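Local coordinates for tRNA threonylcarbamoyladenosine biosynthesis protein TsaE (Haemophilus influenzae, PDB 1HTW) that binds ATP and magnesium and is required for forming the threonylcarbamoyl group on adenosine 37 of tRNAs that read codons beginning with adenine, at residues F12-F17 with D136-E141; G45-T50 with V63-Y68; G52-I57 with K79-F84. All blocks are in the same frame, centred on the assembly; numbering follows the deposited sequence.

Contacts 1 and 2 both touch ADP, contact 1 mainly at the adenine and contact 2 mainly at the phosphates and the magnesium. Their centres lie about 15 Å apart, and they meet where M14 CG packs 4.1 Å from T48 CG2. Contact 3 continues contact 2 along the same helix, 46-56, their centres about 10 Å apart; T50 CG2 lies 3.8 Å from H83 CG, and V63 also reaches L54. Contact 3 stands back from the ligand, the side chain of L54 being about 12 Å from ADP. Between contacts 1 and 3, about 17 Å apart at their centres, L15 CD2 packs on G52 CA at 3.6 Å, joining helices 11-28 and 46-56.

Contact 1: F12-F17 with D136-E141. With ADP (adenosine-5'-diphosphate), chain H.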
loop_
_atom_site.group_PDB
_atom_site.type_symbol
_atom_site.label_atom_id
_atom_site.label_comp_id
_atom_site.label_asym_id
_atom_site.label_seq_id
_atom_site.Cartn_x
_atom_site.Cartn_y
_atom_site.Cartn_z
ATOM N N PHE A 12 -6.731 -12.508 10.777
ATOM C CA PHE A 12 -7.068 -11.457 11.738
ATOM C C PHE A 12 -5.853 -10.608 12.053
ATOM O O PHE A 12 -5.826 -9.379 12.200
ATOM C CB PHE A 12 -7.582 -12.040 13.056
ATOM C CG PHE A 12 -9.074 -11.862 13.253
ATOM C CD1 PHE A 12 -9.622 -10.605 13.211
ATOM C CD2 PHE A 12 -9.880 -12.962 13.473
ATOM C CE1 PHE A 12 -10.988 -10.437 13.482
ATOM C CE2 PHE A 12 -11.245 -12.813 13.669
ATOM C CZ PHE A 12 -11.780 -11.532 13.687
ATOM N N SER A 13 -4.708 -11.352 12.126
ATOM C CA SER A 13 -3.447 -10.652 12.376
ATOM C C SER A 13 -3.055 -9.800 11.174
ATOM O O SER A 13 -2.392 -8.762 11.397
ATOM C CB SER A 13 -2.349 -11.733 12.616
ATOM O OG SER A 13 -2.652 -12.336 13.897
ATOM N N MET A 14 -3.380 -10.156 9.966
ATOM C CA MET A 14 -3.017 -9.366 8.806
ATOM C C MET A 14 -3.829 -8.024 8.879
ATOM O O MET A 14 -3.289 -6.996 8.526
ATOM C CB MET A 14 -3.387 -10.019 7.480
ATOM C CG MET A 14 -2.944 -9.290 6.257
ATOM S SD MET A 14 -1.050 -9.024 6.070
ATOM C CE MET A 14 -0.657 -10.338 4.782
ATOM N N LEU A 15 -5.096 -8.230 9.256
ATOM C CA LEU A 15 -5.956 -7.003 9.349
ATOM C C LEU A 15 -5.507 -6.086 10.471
ATOM O O LEU A 15 -5.415 -4.841 10.165
ATOM C CB LEU A 15 -7.384 -7.491 9.541
ATOM C CG LEU A 15 -7.991 -8.323 8.423
ATOM C CD1 LEU A 15 -9.352 -8.883 8.871
ATOM C CD2 LEU A 15 -8.048 -7.618 7.096
ATOM N N ARG A 16 -5.119 -6.549 11.609
ATOM C CA ARG A 16 -4.591 -5.768 12.714
ATOM C C ARG A 16 -3.292 -5.096 12.301
ATOM O O ARG A 16 -3.057 -3.912 12.643
ATOM C CB ARG A 16 -4.349 -6.668 13.931
ATOM C CG ARG A 16 -3.739 -5.931 15.136
ATOM C CD ARG A 16 -3.602 -6.903 16.314
ATOM N NE ARG A 16 -2.772 -6.374 17.376
ATOM C CZ ARG A 16 -1.698 -6.946 17.918
ATOM N NH1 ARG A 16 -1.245 -8.109 17.473
ATOM N NH2 ARG A 16 -1.075 -6.341 18.922
ATOM N N PHE A 17 -2.427 -5.807 11.562
ATOM C CA PHE A 17 -1.198 -5.176 11.115
ATOM C C PHE A 17 -1.470 -4.088 10.084
ATOM O O PHE A 17 -0.923 -2.992 10.194
ATOM C CB PHE A 17 -0.256 -6.248 10.449
ATOM C CG PHE A 17 1.045 -5.594 10.015
ATOM C CD1 PHE A 17 2.090 -5.508 10.945
ATOM C CD2 PHE A 17 1.199 -5.106 8.749
ATOM C CE1 PHE A 17 3.285 -4.891 10.530
ATOM C CE2 PHE A 17 2.354 -4.458 8.362
ATOM C CZ PHE A 17 3.412 -4.382 9.276
ATOM N N ASP A 136 -2.149 -20.713 5.850
ATOM C CA ASP A 136 -2.899 -19.491 6.145
ATOM C C ASP A 136 -2.058 -18.518 6.987
ATOM O O ASP A 136 -2.621 -17.614 7.607
ATOM C CB ASP A 136 -4.196 -19.822 6.864
ATOM C CG ASP A 136 -5.234 -20.449 5.938
ATOM O OD1 ASP A 136 -5.066 -20.395 4.707
ATOM O OD2 ASP A 136 -6.211 -21.013 6.482
ATOM N N ALA A 137 -0.747 -18.781 7.049
ATOM C CA ALA A 137 0.136 -17.844 7.762
ATOM C C ALA A 137 0.935 -17.059 6.742
ATOM O O ALA A 137 1.122 -17.438 5.599
ATOM C CB ALA A 137 1.040 -18.489 8.781
ATOM N N ARG A 138 1.469 -15.905 7.168
ATOM C CA ARG A 138 2.267 -15.059 6.326
ATOM C C ARG A 138 3.448 -14.503 7.127
ATOM O O ARG A 138 3.481 -14.542 8.337
ATOM C CB ARG A 138 1.440 -13.828 5.766
ATOM C CG ARG A 138 0.179 -14.232 5.020
ATOM C CD ARG A 138 0.355 -14.851 3.688
ATOM N NE ARG A 138 -0.898 -15.092 2.939
ATOM C CZ ARG A 138 -1.566 -16.240 3.016
ATOM N NH1 ARG A 138 -1.098 -17.257 3.750
ATOM N NH2 ARG A 138 -2.642 -16.463 2.253
ATOM N N ASN A 139 4.402 -13.943 6.395
ATOM C CA ASN A 139 5.482 -13.153 7.008
ATOM C C ASN A 139 5.737 -11.982 6.050
ATOM O O ASN A 139 5.895 -12.131 4.841
ATOM C CB ASN A 139 6.743 -14.038 7.159
ATOM C CG ASN A 139 7.723 -13.405 8.158
ATOM O OD1 ASN A 139 7.581 -13.575 9.366
ATOM N ND2 ASN A 139 8.649 -12.672 7.572
ATOM N N ILE A 140 5.772 -10.772 6.663
ATOM C CA ILE A 140 5.956 -9.576 5.825
ATOM C C ILE A 140 7.293 -8.911 6.175
ATOM O O ILE A 140 7.659 -8.923 7.329
ATOM C CB ILE A 140 4.842 -8.558 6.266
ATOM C CG1 ILE A 140 3.489 -9.155 5.874
ATOM C CG2 ILE A 140 5.137 -7.220 5.614
ATOM C CD1 ILE A 140 2.324 -8.404 6.505
ATOM N N GLU A 141 7.972 -8.496 5.124
ATOM C CA GLU A 141 9.215 -7.705 5.327
ATOM C C GLU A 141 8.832 -6.300 4.827
ATOM O O GLU A 141 8.414 -6.171 3.657
ATOM C CB GLU A 141 10.361 -8.299 4.577
ATOM C CG GLU A 141 10.533 -8.070 3.102
ATOM C CD GLU A 141 11.258 -9.186 2.370
ATOM O OE1 GLU A 141 11.017 -10.371 2.707
ATOM O OE2 GLU A 141 12.047 -8.931 1.435
HETATM P PB ADP H . -3.318 -10.867 -3.318
HETATM O O1B ADP H . -3.915 -9.463 -3.477
HETATM O O2B ADP H . -1.897 -10.845 -2.945
HETATM O O3B ADP H . -3.572 -11.635 -4.687
HETATM P PA ADP H . -5.622 -11.489 -1.671
HETATM O O1A ADP H . -6.659 -11.182 -2.703
HETATM O O2A ADP H . -5.619 -10.608 -0.484
HETATM O O3A ADP H . -4.182 -11.638 -2.310
HETATM O "O5'" ADP H . -5.914 -12.986 -1.176
HETATM C "C5'" ADP H . -5.467 -13.532 0.038
HETATM C "C4'" ADP H . -6.304 -14.814 0.303
HETATM O "O4'" ADP H . -5.668 -15.575 1.327
HETATM C "C3'" ADP H . -7.716 -14.518 0.757
HETATM O "O3'" ADP H . -8.657 -15.450 0.136
HETATM C "C2'" ADP H . -7.570 -14.642 2.261
HETATM O "O2'" ADP H . -8.781 -14.876 2.954
HETATM C "C1'" ADP H . -6.501 -15.746 2.414
HETATM N N9 ADP H . -5.738 -15.638 3.633
HETATM C C8 ADP H . -5.504 -16.637 4.535
HETATM N N7 ADP H . -4.716 -16.373 5.519
HETATM C C5 ADP H . -4.393 -15.109 5.291
HETATM C C6 ADP H . -3.512 -14.342 6.015
HETATM N N6 ADP H . -2.826 -14.746 7.074
HETATM N N1 ADP H . -3.266 -13.110 5.484
HETATM C C2 ADP H . -3.882 -12.717 4.357
HETATM N N3 ADP H . -4.719 -13.408 3.555
HETATM C C4 ADP H . -4.946 -14.608 4.143
#
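With CG anti to the backbone N (chi1 -176°) and further bends at chi2 and chi3, M14 swings its thioether from the flank of helix 11-28 toward the strand, where SD lies 3.5 Å from I140 CD1. F17, one turn later, brings CD2 to 4.1 Å from the same I140 CD1, which therefore reaches two side chains of the helix. M14 CE lies 4.0 Å from R138 CG, while M14 CB lies 3.7 Å from ADP N1. R138, bent at chi2, lays its guanidinium over the adenine, with ADP C5 3.7 Å above the plane and offset toward the rim. That plane is held at its edge: R138 NH1 donates to A137 O at 2.9 Å, in the guanidinium plane although above the carbonyl plane, and R138 NE bonds to A44 O. The adenine amine, N6, gives a bond of 2.9 Å to D136 O, with an N-H...O angle of 160°. I131 of strand 127-134 and I8 of strand 3-8 adjoin M14. Helix 11-28 and strand 137-144 thus frame the adenine pocket of a P-loop nucleotide-binding fold, with a backbone carbonyl reading the amine and an arginine guanidinium lying over the base.

Contact 2: G45-T50 with V63-Y68; sequences GKTTLT and VKSPTY. With MG (magnesium ion), chain D; ADP (adenosine-5'-diphosphate), chain H.
The Walker A P-loop and the magnesium site meet the 63-68 loop here, mainly through T47 and S65. T47 OG1 binds the magnesium at 2.1 Å and lies 4.2 Å from S65 CB; the closer polar link runs through one of the metal's three waters, 2.6 Å from S65 OG. The S65 hydroxyl is thus second-shell to the magnesium. ADP O1B and two further waters also bind the metal, and E113 completes its six ligands. The rotation of T47, with OG1 beside its backbone N (chi1 -61°), turns the hydroxyl to the metal while T47 N donates to O1B. O2B is gripped by three donors: G45 N, K46 N at 2.8 Å and K46 NZ at 2.6 Å, the lysine chain bending at chi3 and chi4 to curl round the beta phosphate. The alpha phosphate is held by T48, whose N and OG1 each donate to O2A at 2.8 Å. Farther along, T50 CG2 meets V63 CG1 at 4.4 Å, a loose apolar touch; T50 OG1 turns back to K46 O. Helix 46-56 packs beside helix 11-28, which T48 and L49 touch, and on strands 34-39 and 109-113, which T50 touches, with S65 and P66 against strand 79-85.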
loop_
_atom_site.group_PDB
_atom_site.type_symbol
_atom_site.label_atom_id
_atom_site.label_comp_id
_atom_site.label_asym_id
_atom_site.label_seq_id
_atom_site.Cartn_x
_atom_site.Cartn_y
_atom_site.Cartn_z
ATOM N N GLY A 45 -1.825 -11.981 -0.157
ATOM C CA GLY A 45 -2.590 -11.207 0.841
ATOM C C GLY A 45 -2.404 -9.675 0.568
ATOM O O GLY A 45 -2.668 -8.974 1.580
ATOM N N LYS A 46 -2.011 -9.262 -0.581
ATOM C CA LYS A 46 -1.754 -7.795 -0.824
ATOM C C LYS A 46 -3.072 -7.042 -0.677
ATOM O O LYS A 46 -3.182 -6.063 0.085
ATOM C CB LYS A 46 -1.134 -7.526 -2.180
ATOM C CG LYS A 46 0.181 -8.207 -2.526
ATOM C CD LYS A 46 0.663 -8.008 -3.942
ATOM C CE LYS A 46 -0.176 -8.684 -5.010
ATOM N NZ LYS A 46 -0.200 -10.204 -4.861
ATOM N N THR A 47 -4.119 -7.544 -1.337
ATOM C CA THR A 47 -5.469 -6.955 -1.181
ATOM C C THR A 47 -6.056 -7.108 0.142
ATOM O O THR A 47 -6.758 -6.186 0.696
ATOM C CB THR A 47 -6.324 -7.461 -2.372
ATOM O OG1 THR A 47 -5.769 -7.043 -3.570
ATOM C CG2 THR A 47 -7.754 -6.909 -2.194
ATOM N N THR A 48 -5.840 -8.208 0.927
ATOM C CA THR A 48 -6.330 -8.334 2.278
ATOM C C THR A 48 -5.627 -7.340 3.263
ATOM O O THR A 48 -6.306 -6.798 4.103
ATOM C CB THR A 48 -6.066 -9.742 2.850
ATOM O OG1 THR A 48 -6.935 -10.588 1.978
ATOM C CG2 THR A 48 -6.503 -9.893 4.258
ATOM N N LEU A 49 -4.345 -7.152 2.983
ATOM C CA LEU A 49 -3.635 -6.140 3.838
ATOM C C LEU A 49 -4.198 -4.717 3.499
ATOM O O LEU A 49 -4.455 -4.065 4.514
ATOM C CB LEU A 49 -2.143 -6.128 3.417
ATOM C CG LEU A 49 -1.320 -5.001 4.073
ATOM C CD1 LEU A 49 -1.489 -4.972 5.576
ATOM C CD2 LEU A 49 0.168 -5.134 3.698
ATOM N N THR A 50 -4.385 -4.479 2.265
ATOM C CA THR A 50 -5.011 -3.165 1.866
ATOM C C THR A 50 -6.361 -3.017 2.546
ATOM O O THR A 50 -6.714 -1.942 3.053
ATOM C CB THR A 50 -5.213 -3.172 0.368
ATOM O OG1 THR A 50 -3.916 -3.170 -0.274
ATOM C CG2 THR A 50 -5.906 -1.845 -0.086
ATOM N N VAL A 63 -13.877 -3.615 -0.084
ATOM C CA VAL A 63 -12.643 -3.125 -0.695
ATOM C C VAL A 63 -12.416 -4.020 -1.930
ATOM O O VAL A 63 -11.885 -5.122 -1.790
ATOM C CB VAL A 63 -11.443 -3.198 0.255
ATOM C CG1 VAL A 63 -10.134 -2.971 -0.442
ATOM C CG2 VAL A 63 -11.659 -2.187 1.400
ATOM N N LYS A 64 -12.845 -3.517 -3.069
ATOM C CA LYS A 64 -12.806 -4.284 -4.317
ATOM C C LYS A 64 -11.557 -3.958 -5.094
ATOM O O LYS A 64 -11.318 -2.778 -5.390
ATOM C CB LYS A 64 -14.061 -3.944 -5.155
ATOM C CG LYS A 64 -14.131 -4.728 -6.470
ATOM C CD LYS A 64 -15.379 -4.397 -7.260
ATOM C CE LYS A 64 -16.644 -4.965 -6.638
ATOM N NZ LYS A 64 -17.758 -5.038 -7.640
ATOM N N SER A 65 -10.715 -4.989 -5.398
ATOM C CA SER A 65 -9.531 -4.652 -6.200
ATOM C C SER A 65 -9.949 -4.130 -7.577
ATOM O O SER A 65 -10.809 -4.720 -8.251
ATOM C CB SER A 65 -8.750 -5.984 -6.407
ATOM O OG SER A 65 -7.758 -5.841 -7.392
ATOM N N PRO A 66 -9.306 -3.081 -8.058
ATOM C CA PRO A 66 -9.685 -2.412 -9.310
ATOM C C PRO A 66 -9.072 -3.103 -10.507
ATOM O O PRO A 66 -8.184 -2.634 -11.209
ATOM C CB PRO A 66 -9.083 -1.003 -9.112
ATOM C CG PRO A 66 -7.819 -1.290 -8.319
ATOM C CD PRO A 66 -8.318 -2.277 -7.272
ATOM N N THR A 67 -9.589 -4.349 -10.754
ATOM C CA THR A 67 -8.996 -5.171 -11.791
ATOM C C THR A 67 -8.847 -4.564 -13.160
ATOM O O THR A 67 -7.780 -4.648 -13.774
ATOM C CB THR A 67 -9.641 -6.561 -11.981
ATOM O OG1 THR A 67 -10.339 -6.977 -10.845
ATOM C CG2 THR A 67 -8.485 -7.517 -12.334
ATOM N N TYR A 68 -9.947 -3.920 -13.624
ATOM C CA TYR A 68 -9.939 -3.313 -14.940
ATOM C C TYR A 68 -9.778 -1.762 -14.876
ATOM O O TYR A 68 -9.259 -1.192 -15.800
ATOM C CB TYR A 68 -11.266 -3.594 -15.659
ATOM C CG TYR A 68 -11.597 -5.080 -15.765
ATOM C CD1 TYR A 68 -10.826 -5.868 -16.616
ATOM C CD2 TYR A 68 -12.651 -5.624 -15.089
ATOM C CE1 TYR A 68 -11.129 -7.228 -16.746
ATOM C CE2 TYR A 68 -12.959 -6.986 -15.218
ATOM C CZ TYR A 68 -12.163 -7.753 -16.040
ATOM O OH TYR A 68 -12.468 -9.105 -16.187
HETATM MG MG MG D . -4.699 -8.277 -4.880
HETATM P PB ADP H . -3.318 -10.867 -3.318
HETATM O O1B ADP H . -3.915 -9.463 -3.477
HETATM O O2B ADP H . -1.897 -10.845 -2.945
HETATM O O3B ADP H . -3.572 -11.635 -4.687
HETATM P PA ADP H . -5.622 -11.489 -1.671
HETATM O O1A ADP H . -6.659 -11.182 -2.703
HETATM O O2A ADP H . -5.619 -10.608 -0.484
HETATM O O3A ADP H . -4.182 -11.638 -2.310
HETATM O "O5'" ADP H . -5.914 -12.986 -1.176
HETATM C "C5'" ADP H . -5.467 -13.532 0.038
HETATM C "C4'" ADP H . -6.304 -14.814 0.303
HETATM O "O4'" ADP H . -5.668 -15.575 1.327
HETATM C "C3'" ADP H . -7.716 -14.518 0.757
HETATM O "O3'" ADP H . -8.657 -15.450 0.136
HETATM C "C2'" ADP H . -7.570 -14.642 2.261
HETATM O "O2'" ADP H . -8.781 -14.876 2.954
HETATM C "C1'" ADP H . -6.501 -15.746 2.414
HETATM N N9 ADP H . -5.738 -15.638 3.633
HETATM C C8 ADP H . -5.504 -16.637 4.535
HETATM N N7 ADP H . -4.716 -16.373 5.519
HETATM C C5 ADP H . -4.393 -15.109 5.291
HETATM C C6 ADP H . -3.512 -14.342 6.015
HETATM N N6 ADP H . -2.826 -14.746 7.074
HETATM N N1 ADP H . -3.266 -13.110 5.484
HETATM C C2 ADP H . -3.882 -12.717 4.357
HETATM N N3 ADP H . -4.719 -13.408 3.555
HETATM C C4 ADP H . -4.946 -14.608 4.143
HETATM O O HOH W 1 -5.670 -7.180 -6.619
HETATM O O HOH W 2 -3.699 -9.515 -6.292
HETATM O O HOH W 3 -6.466 -9.569 -4.993
#

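Contact 3: G52-I57 with K79-F84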
loop_
_atom_site.group_PDB
_atom_site.type_symbol
_atom_site.label_atom_id
_atom_site.label_comp_id
_atom_site.label_asym_id
_atom_site.label_seq_id
_atom_site.Cartn_x
_atom_site.Cartn_y
_atom_site.Cartn_z
ATOM N N GLY A 52 -7.389 -4.360 5.431
ATOM C CA GLY A 52 -7.173 -4.104 6.852
ATOM C C GLY A 52 -6.721 -2.567 6.998
ATOM O O GLY A 52 -7.100 -2.037 8.025
ATOM N N MET A 53 -5.927 -2.132 6.102
ATOM C CA MET A 53 -5.445 -0.688 6.213
ATOM C C MET A 53 -6.662 0.238 6.054
ATOM O O MET A 53 -6.896 1.050 6.964
ATOM C CB MET A 53 -4.418 -0.402 5.182
ATOM C CG MET A 53 -3.048 -1.157 5.254
ATOM S SD MET A 53 -1.825 -0.843 3.932
ATOM C CE MET A 53 -1.274 0.998 4.403
ATOM N N LEU A 54 -7.446 0.007 5.020
ATOM C CA LEU A 54 -8.560 1.024 4.767
ATOM C C LEU A 54 -9.680 0.877 5.739
ATOM O O LEU A 54 -10.252 1.861 6.278
ATOM C CB LEU A 54 -9.040 0.818 3.334
ATOM C CG LEU A 54 -8.087 1.053 2.183
ATOM C CD1 LEU A 54 -8.683 0.613 0.844
ATOM C CD2 LEU A 54 -7.785 2.558 2.061
ATOM N N GLN A 55 -10.183 -0.353 6.013
ATOM C CA GLN A 55 -11.236 -0.585 6.934
ATOM C C GLN A 55 -10.788 -0.321 8.346
ATOM O O GLN A 55 -11.525 0.091 9.272
ATOM C CB GLN A 55 -11.865 -2.040 6.791
ATOM C CG GLN A 55 -12.505 -2.154 5.407
ATOM C CD GLN A 55 -13.061 -3.608 5.202
ATOM O OE1 GLN A 55 -12.610 -4.460 5.940
ATOM N NE2 GLN A 55 -14.050 -3.750 4.332
ATOM N N GLY A 56 -9.449 -0.560 8.540
ATOM C CA GLY A 56 -8.868 -0.329 9.878
ATOM C C GLY A 56 -8.913 1.159 10.277
ATOM O O GLY A 56 -9.092 1.371 11.497
ATOM N N ILE A 57 -8.797 2.023 9.309
ATOM C CA ILE A 57 -8.857 3.497 9.668
ATOM C C ILE A 57 -10.273 4.000 9.424
ATOM O O ILE A 57 -10.495 5.233 9.480
ATOM C CB ILE A 57 -7.828 4.278 8.883
ATOM C CG1 ILE A 57 -7.813 4.084 7.380
ATOM C CG2 ILE A 57 -6.410 3.958 9.436
ATOM C CD1 ILE A 57 -6.947 5.055 6.588
ATOM N N LYS A 79 -9.059 12.015 4.273
ATOM C CA LYS A 79 -7.742 11.632 3.715
ATOM C C LYS A 79 -7.927 10.880 2.415
ATOM O O LYS A 79 -8.778 9.965 2.396
ATOM C CB LYS A 79 -7.061 10.700 4.754
ATOM C CG LYS A 79 -5.631 10.321 4.293
ATOM C CD LYS A 79 -4.723 11.578 4.466
ATOM C CE LYS A 79 -3.286 11.200 4.120
ATOM N NZ LYS A 79 -2.320 12.323 4.466
ATOM N N MET A 80 -7.262 11.241 1.361
ATOM C CA MET A 80 -7.452 10.577 0.057
ATOM C C MET A 80 -6.446 9.412 -0.049
ATOM O O MET A 80 -5.245 9.602 0.064
ATOM C CB MET A 80 -7.232 11.562 -1.076
ATOM C CG MET A 80 -8.128 12.815 -1.011
ATOM S SD MET A 80 -10.008 12.374 -0.779
ATOM C CE MET A 80 -10.244 11.397 -2.359
ATOM N N ILE A 81 -6.955 8.213 -0.323
ATOM C CA ILE A 81 -6.106 7.019 -0.381
ATOM C C ILE A 81 -6.416 6.310 -1.699
ATOM O O ILE A 81 -7.602 6.146 -1.978
ATOM C CB ILE A 81 -6.314 6.117 0.822
ATOM C CG1 ILE A 81 -5.923 6.935 2.099
ATOM C CG2 ILE A 81 -5.366 4.892 0.734
ATOM C CD1 ILE A 81 -6.433 6.400 3.368
ATOM N N TYR A 82 -5.387 5.981 -2.420
ATOM C CA TYR A 82 -5.559 5.390 -3.749
ATOM C C TYR A 82 -4.999 3.952 -3.776
ATOM O O TYR A 82 -3.913 3.745 -3.305
ATOM C CB TYR A 82 -4.849 6.212 -4.816
ATOM C CG TYR A 82 -5.503 7.584 -4.901
ATOM C CD1 TYR A 82 -6.648 7.804 -5.605
ATOM C CD2 TYR A 82 -4.935 8.619 -4.140
ATOM C CE1 TYR A 82 -7.238 9.072 -5.629
ATOM C CE2 TYR A 82 -5.576 9.864 -4.110
ATOM C CZ TYR A 82 -6.697 10.067 -4.851
ATOM O OH TYR A 82 -7.249 11.355 -4.889
ATOM N N HIS A 83 -5.894 3.038 -4.143
ATOM C CA HIS A 83 -5.458 1.606 -4.211
ATOM C C HIS A 83 -5.306 1.311 -5.692
ATOM O O HIS A 83 -6.203 1.501 -6.529
ATOM C CB HIS A 83 -6.580 0.746 -3.593
ATOM C CG HIS A 83 -6.263 -0.738 -3.666
ATOM N ND1 HIS A 83 -7.262 -1.671 -3.623
ATOM C CD2 HIS A 83 -5.082 -1.378 -3.737
ATOM C CE1 HIS A 83 -6.714 -2.891 -3.696
ATOM N NE2 HIS A 83 -5.387 -2.756 -3.723
ATOM N N PHE A 84 -4.093 0.867 -6.051
ATOM C CA PHE A 84 -3.813 0.521 -7.458
ATOM C C PHE A 84 -3.545 -0.972 -7.604
ATOM O O PHE A 84 -2.917 -1.544 -6.725
ATOM C CB PHE A 84 -2.531 1.240 -7.907
ATOM C CG PHE A 84 -2.679 2.734 -8.069
ATOM C CD1 PHE A 84 -2.519 3.542 -6.941
ATOM C CD2 PHE A 84 -2.766 3.302 -9.328
ATOM C CE1 PHE A 84 -2.592 4.925 -7.070
ATOM C CE2 PHE A 84 -2.870 4.688 -9.443
ATOM C CZ PHE A 84 -2.789 5.465 -8.323
#
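I81 carries the tight part of this contact, using both its branches. I81 CG2 meets L54 CD2 at 3.6 Å, the two side chains sliding past each other in opposite directions, and I81 CD1 meets I57 CD1 at 3.5 Å, tip to tip. The I81 branches are parted by its first torsion (chi1 -61°): CG2 is anti to the backbone N and serves L54, while CG1 lies beside that N and carries CD1 out to I57. On the helix side I57 holds CG1 between its N and carbonyl carbon (chi1 51°), from where the extended chain reaches the strand. L54, I57 and I81 belong to the layer between helix 46-56 and the central beta-sheet of this P-loop fold, where the helix that follows the Walker A loop packs on one face of the sheet. Y74 and V63 adjoin L54, and I109 of the neighbouring strand adjoins I81. Toward the strand's start the contact thins. The K79 bond from CA to CB points to the helix, yet K79 CB is 5.9 Å from I57 CD1 at nearest and the chain then leads away to D107 O, bonded by NZ. I57 is only partly buried and also rests on A22 and L26 of helix 11-28. At the other end H83 CB comes no nearer than 4.9 Å to L54 CD1; the H83 ring is tied by NE2 to E113, a magnesium ligand, and lies against P66.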